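Local coordinates for E3 SUMO-protein ligase SIZ1 (Saccharomyces cerevisiae, PDB 3I2D), which acts as an E3 ligase that attaches SUMO (Smt3) to PCNA and septins, its SP-RING zinc finger mediating interaction with UBC9, at residues K75-L79 / A105-L109; Q138-P142 / A189-Y195; I221-L226 / S306-D311; L229-L233 / L325-G329. The contacts are given in a common frame with arbitrary orientation. Residue numbers count along the deposited sequence, not the author numbering.

Contact 1 (K75-L79 / A105-L109); sequences KIQRL and ADYNL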
loop_
_atom_site.group_PDB
_atom_site.type_symbol
_atom_site.label_atom_id
_atom_site.label_comp_id
_atom_site.label_asym_id
_atom_site.label_seq_id
_atom_site.Cartn_x
_atom_site.Cartn_y
_atom_site.Cartn_z
ATOM N N LYS A 75 7.212 -3.015 -4.619
ATOM C CA LYS A 75 8.226 -3.779 -3.921
ATOM C C LYS A 75 9.601 -3.270 -4.316
ATOM O O LYS A 75 9.943 -3.238 -5.503
ATOM C CB LYS A 75 8.071 -5.257 -4.292
ATOM C CG LYS A 75 8.724 -6.253 -3.352
ATOM C CD LYS A 75 8.282 -7.678 -3.691
ATOM C CE LYS A 75 6.751 -7.795 -3.661
ATOM N NZ LYS A 75 6.220 -9.173 -3.920
ATOM N N ILE A 76 10.379 -2.852 -3.319
ATOM C CA ILE A 76 11.721 -2.348 -3.573
ATOM C C ILE A 76 12.565 -3.532 -4.030
ATOM O O ILE A 76 12.741 -4.507 -3.294
ATOM C CB ILE A 76 12.310 -1.707 -2.310
ATOM C CG1 ILE A 76 11.552 -0.417 -2.002
ATOM C CG2 ILE A 76 13.778 -1.427 -2.502
ATOM C CD1 ILE A 76 12.009 0.274 -0.734
ATOM N N GLN A 77 13.067 -3.442 -5.256
ATOM C CA GLN A 77 13.848 -4.513 -5.856
ATOM C C GLN A 77 15.344 -4.264 -5.855
ATOM O O GLN A 77 16.104 -5.066 -5.316
ATOM C CB GLN A 77 13.387 -4.716 -7.288
ATOM C CG GLN A 77 13.034 -6.129 -7.660
ATOM C CD GLN A 77 12.222 -6.162 -8.937
ATOM O OE1 GLN A 77 12.667 -5.676 -9.982
ATOM N NE2 GLN A 77 11.016 -6.721 -8.860
ATOM N N ARG A 78 15.764 -3.158 -6.464
ATOM C CA ARG A 78 17.187 -2.830 -6.546
ATOM C C ARG A 78 17.465 -1.403 -6.143
ATOM O O ARG A 78 16.644 -0.518 -6.361
ATOM C CB ARG A 78 17.689 -2.992 -7.977
ATOM C CG ARG A 78 19.065 -3.601 -8.106
ATOM C CD ARG A 78 18.964 -5.110 -8.282
ATOM N NE ARG A 78 17.968 -5.469 -9.295
ATOM C CZ ARG A 78 17.951 -5.001 -10.545
ATOM N NH1 ARG A 78 18.882 -4.145 -10.959
ATOM N NH2 ARG A 78 16.994 -5.389 -11.383
ATOM N N LEU A 79 18.632 -1.177 -5.560
ATOM C CA LEU A 79 19.027 0.172 -5.191
ATOM C C LEU A 79 20.001 0.675 -6.240
ATOM O O LEU A 79 20.970 -0.009 -6.550
ATOM C CB LEU A 79 19.746 0.210 -3.837
ATOM C CG LEU A 79 20.309 1.623 -3.563
ATOM C CD1 LEU A 79 19.561 2.284 -2.411
ATOM C CD2 LEU A 79 21.786 1.547 -3.254
ATOM N N ALA A 105 21.377 -4.355 -16.916
ATOM C CA ALA A 105 20.344 -4.972 -16.087
ATOM C C ALA A 105 19.265 -4.020 -15.564
ATOM O O ALA A 105 18.094 -4.393 -15.473
ATOM C CB ALA A 105 21.000 -5.706 -14.921
ATOM N N ASP A 106 19.654 -2.798 -15.217
ATOM C CA ASP A 106 18.696 -1.831 -14.704
ATOM C C ASP A 106 17.789 -1.246 -15.789
ATOM O O ASP A 106 16.574 -1.431 -15.755
ATOM C CB ASP A 106 19.417 -0.681 -13.982
ATOM C CG ASP A 106 20.087 -1.117 -12.677
ATOM O OD1 ASP A 106 19.583 -2.059 -12.023
ATOM O OD2 ASP A 106 21.109 -0.491 -12.296
ATOM N N TYR A 107 18.380 -0.544 -16.753
ATOM C CA TYR A 107 17.614 0.095 -17.821
ATOM C C TYR A 107 16.515 -0.769 -18.407
ATOM O O TYR A 107 15.571 -0.261 -19.002
ATOM C CB TYR A 107 18.525 0.549 -18.968
ATOM C CG TYR A 107 17.774 1.386 -19.981
ATOM C CD1 TYR A 107 17.551 2.745 -19.755
ATOM C CD2 TYR A 107 17.173 0.799 -21.091
ATOM C CE1 TYR A 107 16.733 3.502 -20.605
ATOM C CE2 TYR A 107 16.355 1.544 -21.942
ATOM C CZ TYR A 107 16.135 2.892 -21.693
ATOM O OH TYR A 107 15.295 3.619 -22.507
ATOM N N ASN A 108 16.644 -2.078 -18.246
ATOM C CA ASN A 108 15.670 -3.016 -18.787
ATOM C C ASN A 108 14.284 -2.919 -18.150
ATOM O O ASN A 108 13.317 -2.448 -18.769
ATOM C CB ASN A 108 16.202 -4.438 -18.627
ATOM C CG ASN A 108 17.600 -4.601 -19.199
ATOM O OD1 ASN A 108 18.242 -5.639 -19.011
ATOM N ND2 ASN A 108 18.080 -3.578 -19.903
ATOM N N LEU A 109 14.194 -3.383 -16.910
ATOM C CA LEU A 109 12.943 -3.375 -16.176
ATOM C C LEU A 109 12.119 -2.116 -16.442
ATOM O O LEU A 109 10.894 -2.172 -16.567
ATOM C CB LEU A 109 13.238 -3.484 -14.679
ATOM C CG LEU A 109 14.373 -4.418 -14.240
ATOM C CD1 LEU A 109 14.312 -4.641 -12.715
ATOM C CD2 LEU A 109 14.251 -5.746 -14.973
#
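Strand 75-79 and helix 105-109 run roughly antiparallel, with 146° between their N-to-C directions and axes no closer than 10.8 Å. Even the nearest CA atoms, those of Arg78 and Asp106, are 8.4 Å apart, so long side chains must span the gap. Arg78 does most of this: its NH1 forms a salt bridge with Asp106 OD1 at a very short 2.4 Å, the carboxylate lying at the edge of the guanidinium, near its plane. Arg78 NH2 also lies 3.1 Å from Leu109 CD1, a methyl that Gln77 OE1 approaches to 3.4 Å, so the Leu109 methyl lies against the ends of both Arg78 and Gln77. Only 173 Å² is buried, as befits a surface contact of the PINIT domain. Gln77 and Arg78 both face Ile201, a classic beta bulge in strand 74-90, and both side chains point toward the helix. Asp106 in turn touches Ile201, so helix 104-111 packs against strands 74-90 and 195-204 together, while Ser103 OG is hydrogen-bonded to Asp106 N at the helix start.

Contact 2 (Q138-P142 / A189-Y195); sequences QFPFP and AFTTKEY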
loop_
_atom_site.group_PDB
_atom_site.type_symbol
_atom_site.label_atom_id
_atom_site.label_comp_id
_atom_site.label_asym_id
_atom_site.label_seq_id
_atom_site.Cartn_x
_atom_site.Cartn_y
_atom_site.Cartn_z
ATOM N N GLN A 138 9.228 10.825 3.941
ATOM C CA GLN A 138 9.065 12.242 4.172
ATOM C C GLN A 138 10.157 13.114 3.577
ATOM O O GLN A 138 11.303 13.074 4.019
ATOM C CB GLN A 138 8.988 12.512 5.660
ATOM C CG GLN A 138 8.430 13.868 5.973
ATOM C CD GLN A 138 8.506 14.180 7.447
ATOM O OE1 GLN A 138 9.593 14.385 7.991
ATOM N NE2 GLN A 138 7.353 14.198 8.113
ATOM N N PHE A 139 9.772 13.895 2.567
ATOM C CA PHE A 139 10.645 14.837 1.886
ATOM C C PHE A 139 10.628 16.188 2.607
ATOM O O PHE A 139 9.645 16.546 3.241
ATOM C CB PHE A 139 10.145 15.073 0.468
ATOM C CG PHE A 139 10.496 13.989 -0.484
ATOM C CD1 PHE A 139 9.896 12.747 -0.396
ATOM C CD2 PHE A 139 11.454 14.203 -1.467
ATOM C CE1 PHE A 139 10.253 11.732 -1.275
ATOM C CE2 PHE A 139 11.812 13.202 -2.338
ATOM C CZ PHE A 139 11.213 11.961 -2.243
ATOM N N PRO A 140 11.720 16.957 2.534
ATOM C CA PRO A 140 11.660 18.249 3.220
ATOM C C PRO A 140 10.773 19.208 2.415
ATOM O O PRO A 140 10.732 19.126 1.195
ATOM C CB PRO A 140 13.117 18.691 3.245
ATOM C CG PRO A 140 13.673 18.075 1.993
ATOM C CD PRO A 140 13.083 16.683 2.048
ATOM N N PHE A 141 10.056 20.092 3.105
ATOM C CA PHE A 141 9.181 21.068 2.467
ATOM C C PHE A 141 9.658 22.468 2.834
ATOM O O PHE A 141 9.989 22.736 3.982
ATOM C CB PHE A 141 7.749 20.889 2.959
ATOM C CG PHE A 141 6.760 21.802 2.297
ATOM C CD1 PHE A 141 6.064 21.388 1.159
ATOM C CD2 PHE A 141 6.506 23.076 2.817
ATOM C CE1 PHE A 141 5.128 22.224 0.552
ATOM C CE2 PHE A 141 5.567 23.927 2.216
ATOM C CZ PHE A 141 4.879 23.500 1.084
ATOM N N PRO A 142 9.718 23.380 1.860
ATOM C CA PRO A 142 9.366 23.218 0.444
ATOM C C PRO A 142 10.519 22.579 -0.344
ATOM O O PRO A 142 11.675 22.585 0.098
ATOM C CB PRO A 142 9.115 24.652 -0.000
ATOM C CG PRO A 142 10.238 25.387 0.757
ATOM C CD PRO A 142 10.205 24.747 2.140
ATOM N N ALA A 189 14.792 24.091 1.128
ATOM C CA ALA A 189 14.997 25.343 1.850
ATOM C C ALA A 189 14.421 25.311 3.252
ATOM O O ALA A 189 13.393 24.700 3.485
ATOM C CB ALA A 189 14.360 26.492 1.081
ATOM N N PHE A 190 15.087 25.980 4.186
ATOM C CA PHE A 190 14.590 26.068 5.562
ATOM C C PHE A 190 14.356 24.716 6.195
ATOM O O PHE A 190 13.232 24.381 6.588
ATOM C CB PHE A 190 13.285 26.859 5.580
ATOM C CG PHE A 190 13.251 27.958 4.574
ATOM C CD1 PHE A 190 12.157 28.109 3.731
ATOM C CD2 PHE A 190 14.318 28.839 4.459
ATOM C CE1 PHE A 190 12.122 29.120 2.787
ATOM C CE2 PHE A 190 14.299 29.857 3.516
ATOM C CZ PHE A 190 13.195 30.001 2.677
ATOM N N THR A 191 15.421 23.943 6.303
ATOM C CA THR A 191 15.314 22.636 6.906
ATOM C C THR A 191 15.879 22.644 8.330
ATOM O O THR A 191 16.959 23.177 8.573
ATOM C CB THR A 191 16.057 21.607 6.055
ATOM O OG1 THR A 191 17.408 22.048 5.839
ATOM C CG2 THR A 191 15.363 21.450 4.723
ATOM N N THR A 192 15.134 22.064 9.264
ATOM C CA THR A 192 15.560 21.975 10.664
ATOM C C THR A 192 16.079 20.575 10.986
ATOM O O THR A 192 16.636 20.346 12.049
ATOM C CB THR A 192 14.406 22.260 11.641
ATOM O OG1 THR A 192 13.358 21.298 11.440
ATOM C CG2 THR A 192 13.870 23.672 11.448
ATOM N N LYS A 193 15.890 19.638 10.065
ATOM C CA LYS A 193 16.334 18.271 10.274
ATOM C C LYS A 193 17.058 17.781 9.027
ATOM O O LYS A 193 16.912 18.375 7.969
ATOM C CB LYS A 193 15.114 17.395 10.569
ATOM C CG LYS A 193 14.109 18.100 11.448
ATOM C CD LYS A 193 13.260 17.146 12.279
ATOM C CE LYS A 193 14.090 16.300 13.240
ATOM N NZ LYS A 193 13.204 15.334 13.971
ATOM N N GLU A 194 17.855 16.720 9.157
ATOM C CA GLU A 194 18.558 16.149 8.011
ATOM C C GLU A 194 17.716 15.046 7.381
ATOM O O GLU A 194 16.966 14.365 8.071
ATOM C CB GLU A 194 19.904 15.567 8.420
ATOM C CG GLU A 194 21.026 16.575 8.445
ATOM C CD GLU A 194 22.385 15.921 8.577
ATOM O OE1 GLU A 194 22.582 15.171 9.563
ATOM O OE2 GLU A 194 23.247 16.155 7.696
ATOM N N TYR A 195 17.833 14.880 6.067
ATOM C CA TYR A 195 17.080 13.849 5.368
ATOM C C TYR A 195 18.009 13.064 4.448
ATOM O O TYR A 195 19.032 13.567 4.006
ATOM C CB TYR A 195 15.969 14.453 4.508
ATOM C CG TYR A 195 14.943 15.296 5.227
ATOM C CD1 TYR A 195 15.269 16.560 5.732
ATOM C CD2 TYR A 195 13.629 14.854 5.350
ATOM C CE1 TYR A 195 14.302 17.360 6.336
ATOM C CE2 TYR A 195 12.664 15.638 5.945
ATOM C CZ TYR A 195 13.001 16.887 6.434
ATOM O OH TYR A 195 12.024 17.650 7.015
HETATM O O HOH W 1 12.946 22.151 2.522
#
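Two proline rings are the bumps on the 138-142 loop, and the bend of 189-195 supplies the surfaces that receive them. Pro140 lies over the Tyr195 ring: its CB sits 3.8 Å from the ring centroid and 20° off the normal, a CH-pi contact, and 3.6 Å from Tyr195 CE1. Pro140 CB also meets Thr191 CG2 at 3.9 Å, so the ring fills the hollow between threonine and tyrosine. At the tyrosine edge, Gln138 O comes within 3.2 Å of Tyr195 CD2. This corner belongs to the PINIT domain, where strand 182-191 of one antiparallel sheet passes into strand 195-204 of the other, and Val87 of strand 74-90 touches Pro140, Thr191 and Tyr195 alike. Phe190, with positive phi and psi (56/61), marks the turn. Pro142, preceded by a cis peptide bond, forms the second bump: its CG lies 4.3 Å from Ala189 CB, and its CD lies 3.5 Å from Ala189 O and 4.2 Å from Phe190 CD1. A water fills the gap between the backbones, donating to Pro142 O at 2.8 Å and accepting from Ala189 N at 3.0 Å. Thr191 OG1 is hydrogen-bonded to Glu88 O and Thr90 N of strand 74-90.

Contact 3 (I221-L226 / S306-D311); sequences IKQATL and SEFVDD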
loop_
_atom_site.group_PDB
_atom_site.type_symbol
_atom_site.label_atom_id
_atom_site.label_comp_id
_atom_site.label_asym_id
_atom_site.label_seq_id
_atom_site.Cartn_x
_atom_site.Cartn_y
_atom_site.Cartn_z
ATOM N N ILE A 221 -14.614 -20.236 6.289
ATOM C CA ILE A 221 -15.563 -21.315 6.058
ATOM C C ILE A 221 -16.950 -21.061 6.632
ATOM O O ILE A 221 -17.110 -20.345 7.626
ATOM C CB ILE A 221 -14.973 -22.663 6.579
ATOM C CG1 ILE A 221 -14.875 -22.667 8.103
ATOM C CG2 ILE A 221 -13.561 -22.846 6.019
ATOM C CD1 ILE A 221 -14.153 -23.887 8.666
ATOM N N LYS A 222 -17.952 -21.651 5.985
ATOM C CA LYS A 222 -19.342 -21.494 6.386
ATOM C C LYS A 222 -19.616 -21.795 7.859
ATOM O O LYS A 222 -20.388 -21.093 8.508
ATOM C CB LYS A 222 -20.231 -22.371 5.505
ATOM C CG LYS A 222 -19.988 -22.193 4.011
ATOM C CD LYS A 222 -20.914 -23.065 3.195
ATOM C CE LYS A 222 -22.357 -22.667 3.423
ATOM N NZ LYS A 222 -23.308 -23.618 2.775
ATOM N N GLN A 223 -18.999 -22.842 8.393
ATOM C CA GLN A 223 -19.225 -23.178 9.792
ATOM C C GLN A 223 -18.994 -21.965 10.678
ATOM O O GLN A 223 -19.798 -21.690 11.564
ATOM C CB GLN A 223 -18.319 -24.331 10.237
ATOM C CG GLN A 223 -18.811 -25.728 9.838
ATOM C CD GLN A 223 -18.894 -25.929 8.325
ATOM O OE1 GLN A 223 -18.006 -25.507 7.574
ATOM N NE2 GLN A 223 -19.953 -26.591 7.876
ATOM N N ALA A 224 -17.906 -21.237 10.432
ATOM C CA ALA A 224 -17.572 -20.039 11.214
ATOM C C ALA A 224 -18.695 -19.004 11.137
ATOM O O ALA A 224 -19.198 -18.524 12.155
ATOM C CB ALA A 224 -16.257 -19.417 10.705
ATOM N N THR A 225 -19.086 -18.660 9.918
ATOM C CA THR A 225 -20.142 -17.687 9.722
ATOM C C THR A 225 -21.432 -18.105 10.421
ATOM O O THR A 225 -22.145 -17.263 10.976
ATOM C CB THR A 225 -20.413 -17.475 8.219
ATOM O OG1 THR A 225 -19.249 -16.910 7.605
ATOM C CG2 THR A 225 -21.596 -16.542 8.011
ATOM N N LEU A 226 -21.728 -19.406 10.389
ATOM C CA LEU A 226 -22.940 -19.939 11.007
ATOM C C LEU A 226 -22.912 -19.794 12.512
ATOM O O LEU A 226 -23.926 -19.454 13.126
ATOM C CB LEU A 226 -23.132 -21.407 10.631
ATOM C CG LEU A 226 -23.796 -21.574 9.266
ATOM C CD1 LEU A 226 -24.077 -23.041 8.991
ATOM C CD2 LEU A 226 -25.091 -20.774 9.250
ATOM N N SER A 306 -15.189 -14.762 2.025
ATOM C CA SER A 306 -16.173 -15.386 2.899
ATOM C C SER A 306 -16.919 -16.421 2.075
ATOM O O SER A 306 -17.676 -16.076 1.176
ATOM C CB SER A 306 -17.166 -14.359 3.429
ATOM O OG SER A 306 -18.400 -14.971 3.762
ATOM N N GLU A 307 -16.700 -17.689 2.389
ATOM C CA GLU A 307 -17.341 -18.767 1.668
ATOM C C GLU A 307 -18.856 -18.696 1.795
ATOM O O GLU A 307 -19.585 -18.957 0.826
ATOM C CB GLU A 307 -16.839 -20.108 2.186
ATOM C CG GLU A 307 -17.213 -21.264 1.286
ATOM C CD GLU A 307 -16.711 -22.587 1.811
ATOM O OE1 GLU A 307 -17.266 -23.062 2.827
ATOM O OE2 GLU A 307 -15.759 -23.138 1.208
ATOM N N PHE A 308 -19.336 -18.335 2.983
ATOM C CA PHE A 308 -20.770 -18.245 3.182
ATOM C C PHE A 308 -21.383 -17.276 2.185
ATOM O O PHE A 308 -22.269 -17.656 1.414
ATOM C CB PHE A 308 -21.124 -17.766 4.592
ATOM C CG PHE A 308 -22.604 -17.781 4.855
ATOM C CD1 PHE A 308 -23.282 -18.988 5.026
ATOM C CD2 PHE A 308 -23.340 -16.605 4.850
ATOM C CE1 PHE A 308 -24.667 -19.023 5.182
ATOM C CE2 PHE A 308 -24.733 -16.631 5.005
ATOM C CZ PHE A 308 -25.394 -17.843 5.171
ATOM N N VAL A 309 -20.904 -16.028 2.209
ATOM C CA VAL A 309 -21.403 -14.974 1.332
ATOM C C VAL A 309 -21.126 -15.265 -0.142
ATOM O O VAL A 309 -21.944 -14.948 -1.009
ATOM C CB VAL A 309 -20.800 -13.596 1.709
ATOM C CG1 VAL A 309 -21.345 -12.524 0.784
ATOM C CG2 VAL A 309 -21.150 -13.247 3.134
ATOM N N ASP A 310 -19.974 -15.866 -0.426
ATOM C CA ASP A 310 -19.627 -16.209 -1.796
ATOM C C ASP A 310 -20.686 -17.174 -2.328
ATOM O O ASP A 310 -21.157 -17.025 -3.456
ATOM C CB ASP A 310 -18.257 -16.875 -1.847
ATOM C CG ASP A 310 -17.611 -16.772 -3.214
ATOM O OD1 ASP A 310 -16.544 -17.395 -3.421
ATOM O OD2 ASP A 310 -18.159 -16.056 -4.079
ATOM N N ASP A 311 -21.063 -18.158 -1.512
ATOM C CA ASP A 311 -22.077 -19.138 -1.903
ATOM C C ASP A 311 -23.388 -18.460 -2.304
ATOM O O ASP A 311 -23.893 -18.672 -3.406
ATOM C CB ASP A 311 -22.343 -20.122 -0.760
ATOM C CG ASP A 311 -21.335 -21.262 -0.715
ATOM O OD1 ASP A 311 -20.343 -21.204 -1.485
ATOM O OD2 ASP A 311 -21.543 -22.210 0.090
HETATM O O HOH W 2 -18.069 -17.695 5.126
#
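Ile221 holds the N-cap position of helix 222-234 and points its CB away from the partner segment, yet its CA is 4.0 Å from Glu307 OE1. Lys222 follows, its side chain bent at chi3 (63°, p) and lying along the start of the second helix: its CG is 3.1 Å from Glu307 OE1, its CE 4.1 Å from Phe308 CD1, and its NZ reaches Asp311 OD2 in a 3.5 Å salt bridge. One turn on, Thr225 points toward the other helix and sets its CG2 3.5 Å from Phe308 CG. Its OG1 is 2.9 Å from a water that also lies 3.1 Å from Ser306 OG and accepts from Phe308 N at 2.6 Å, so solvent joins the two segments where the backbone of the second helix starts. Ser306 is the N-cap there, with Val309 N donating to its OG at 3.1 Å. Leu226 completes the row, its CD2 4.4 Å from Phe308 CE1, so that Phe308 packs against Lys222, Thr225 and Leu226. The segments 222-226 and 307-311 cross almost at right angles (98°), their axes 9.1 Å apart. Helix 307-313 belongs to the predicted SP-RING zinc finger, with the Ser306 side chain about 11 Å from the bound zinc. Thr225 touches Leu271 and Ser306 touches Cys273, while Val309 and Asp310 pack on Pro262 of strand 262-265.

Contact 4 (L229-L233 / L325-G329); sequences LKKTL and LTSDG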
loop_
_atom_site.group_PDB
_atom_site.type_symbol
_atom_site.label_atom_id
_atom_site.label_comp_id
_atom_site.label_asym_id
_atom_site.label_seq_id
_atom_site.Cartn_x
_atom_site.Cartn_y
_atom_site.Cartn_z
ATOM N N LEU A 229 -23.402 -16.171 13.147
ATOM C CA LEU A 229 -24.800 -15.868 12.864
ATOM C C LEU A 229 -25.721 -16.294 14.011
ATOM O O LEU A 229 -26.773 -15.695 14.227
ATOM C CB LEU A 229 -25.230 -16.554 11.568
ATOM C CG LEU A 229 -26.704 -16.374 11.208
ATOM C CD1 LEU A 229 -26.983 -14.935 10.838
ATOM C CD2 LEU A 229 -27.046 -17.272 10.061
ATOM N N LYS A 230 -25.330 -17.340 14.734
ATOM C CA LYS A 230 -26.122 -17.821 15.863
ATOM C C LYS A 230 -25.806 -16.999 17.113
ATOM O O LYS A 230 -26.712 -16.644 17.869
ATOM C CB LYS A 230 -25.851 -19.305 16.116
ATOM C CG LYS A 230 -26.503 -20.229 15.093
ATOM C CD LYS A 230 -25.994 -21.661 15.235
ATOM C CE LYS A 230 -26.724 -22.625 14.302
ATOM N NZ LYS A 230 -28.146 -22.805 14.712
ATOM N N LYS A 231 -24.526 -16.697 17.328
ATOM C CA LYS A 231 -24.118 -15.882 18.473
ATOM C C LYS A 231 -24.824 -14.537 18.333
ATOM O O LYS A 231 -25.303 -13.962 19.305
ATOM C CB LYS A 231 -22.599 -15.670 18.477
ATOM C CG LYS A 231 -22.082 -14.722 19.560
ATOM C CD LYS A 231 -20.555 -14.599 19.522
ATOM C CE LYS A 231 -19.871 -15.958 19.769
ATOM N NZ LYS A 231 -18.370 -15.925 19.685
ATOM N N THR A 232 -24.888 -14.043 17.104
ATOM C CA THR A 232 -25.549 -12.783 16.828
ATOM C C THR A 232 -27.038 -12.873 17.176
ATOM O O THR A 232 -27.499 -12.236 18.127
ATOM C CB THR A 232 -25.379 -12.411 15.338
ATOM O OG1 THR A 232 -24.010 -12.074 15.094
ATOM C CG2 THR A 232 -26.260 -11.235 14.953
ATOM N N LEU A 233 -27.775 -13.679 16.416
ATOM C CA LEU A 233 -29.213 -13.845 16.614
ATOM C C LEU A 233 -29.670 -14.140 18.036
ATOM O O LEU A 233 -30.872 -14.097 18.313
ATOM C CB LEU A 233 -29.760 -14.930 15.681
ATOM C CG LEU A 233 -29.877 -14.543 14.206
ATOM C CD1 LEU A 233 -30.501 -15.682 13.424
ATOM C CD2 LEU A 233 -30.720 -13.282 14.072
ATOM N N LEU A 325 -31.606 -14.026 6.362
ATOM C CA LEU A 325 -30.955 -15.161 6.990
ATOM C C LEU A 325 -31.691 -15.591 8.246
ATOM O O LEU A 325 -32.175 -14.752 9.011
ATOM C CB LEU A 325 -29.511 -14.800 7.356
ATOM C CG LEU A 325 -28.584 -14.361 6.222
ATOM C CD1 LEU A 325 -27.225 -13.982 6.798
ATOM C CD2 LEU A 325 -28.448 -15.489 5.206
ATOM N N THR A 326 -31.767 -16.904 8.448
ATOM C CA THR A 326 -32.412 -17.465 9.628
ATOM C C THR A 326 -31.381 -18.194 10.491
ATOM O O THR A 326 -30.366 -18.704 9.991
ATOM C CB THR A 326 -33.568 -18.441 9.257
ATOM O OG1 THR A 326 -33.088 -19.473 8.382
ATOM C CG2 THR A 326 -34.693 -17.683 8.579
ATOM N N SER A 327 -31.649 -18.220 11.792
ATOM C CA SER A 327 -30.783 -18.866 12.769
ATOM C C SER A 327 -30.264 -20.168 12.190
ATOM O O SER A 327 -29.163 -20.613 12.508
ATOM C CB SER A 327 -31.582 -19.144 14.035
ATOM O OG SER A 327 -32.454 -18.060 14.307
ATOM N N ASP A 328 -31.085 -20.771 11.337
ATOM C CA ASP A 328 -30.752 -22.021 10.676
ATOM C C ASP A 328 -29.416 -21.833 9.973
ATOM O O ASP A 328 -28.436 -22.500 10.277
ATOM C CB ASP A 328 -31.833 -22.367 9.639
ATOM C CG ASP A 328 -31.792 -23.831 9.202
ATOM O OD1 ASP A 328 -32.423 -24.678 9.878
ATOM O OD2 ASP A 328 -31.125 -24.138 8.188
ATOM N N GLY A 329 -29.391 -20.889 9.042
ATOM C CA GLY A 329 -28.195 -20.624 8.273
ATOM C C GLY A 329 -28.626 -20.528 6.824
ATOM O O GLY A 329 -27.905 -20.009 5.973
#
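A helix here packs against the end of an antiparallel three-stranded sheet, where strand 322-326 turns toward strand 331-333, with the Leu229 side chain about 11 Å from that of the zinc ligand His270. Leu325 begins the partner segment by pointing toward the helix, its CD1 4.2 Å from Leu229 CD1; both leucines also touch Leu271, and Leu325 reaches Phe308 and Ile312 of helix 307-313. Thr326 turns its side chain away and contributes backbone instead: its O lies 3.6 Å from Leu229 CD2 and its C 4.0 Å from Leu233 CD1. At Ser327 the chain comes nearest the helix, with 5.7 Å between the CA atoms of Ser327 and Lys230. Ser327 OG packs 3.2 Å from Leu233 CD1, and Ser327 O accepts a weak hydrogen bond from Lys230 NZ at 3.3 Å. The CB of Asp328 points away from the helix, and its O is 4.4 Å from Lys230 CE. Gly329 has a positive phi (133°), at which a side chain would jam against the carbonyl oxygen of Asp328; its bare CA sits 4.0 Å from Leu229 CD2.

From the N terminus, contact 1 closes first, bringing helix 104-111 back onto strand 74-90. Contact 2 opens only later, joining the loop before strand 143-147 to the corner between strands 182-191 and 195-204. The two lie in series within the PINIT domain, their centres 27 Å apart. Contacts 3 and 4 lie across the chain's centre from both. They close spans of 79 and 91 residues that cross, since their segments alternate: helix 222-234 meets helix 307-313 first, then the end of strand 322-326. Both spans contain the zinc ligands Cys268, His270, Cys291 and Cys294. The two contacts touch directly, Leu226 CD2 lying 3.3 Å from Gly329 CA and Phe308 CZ 3.9 Å from Leu325 CD2.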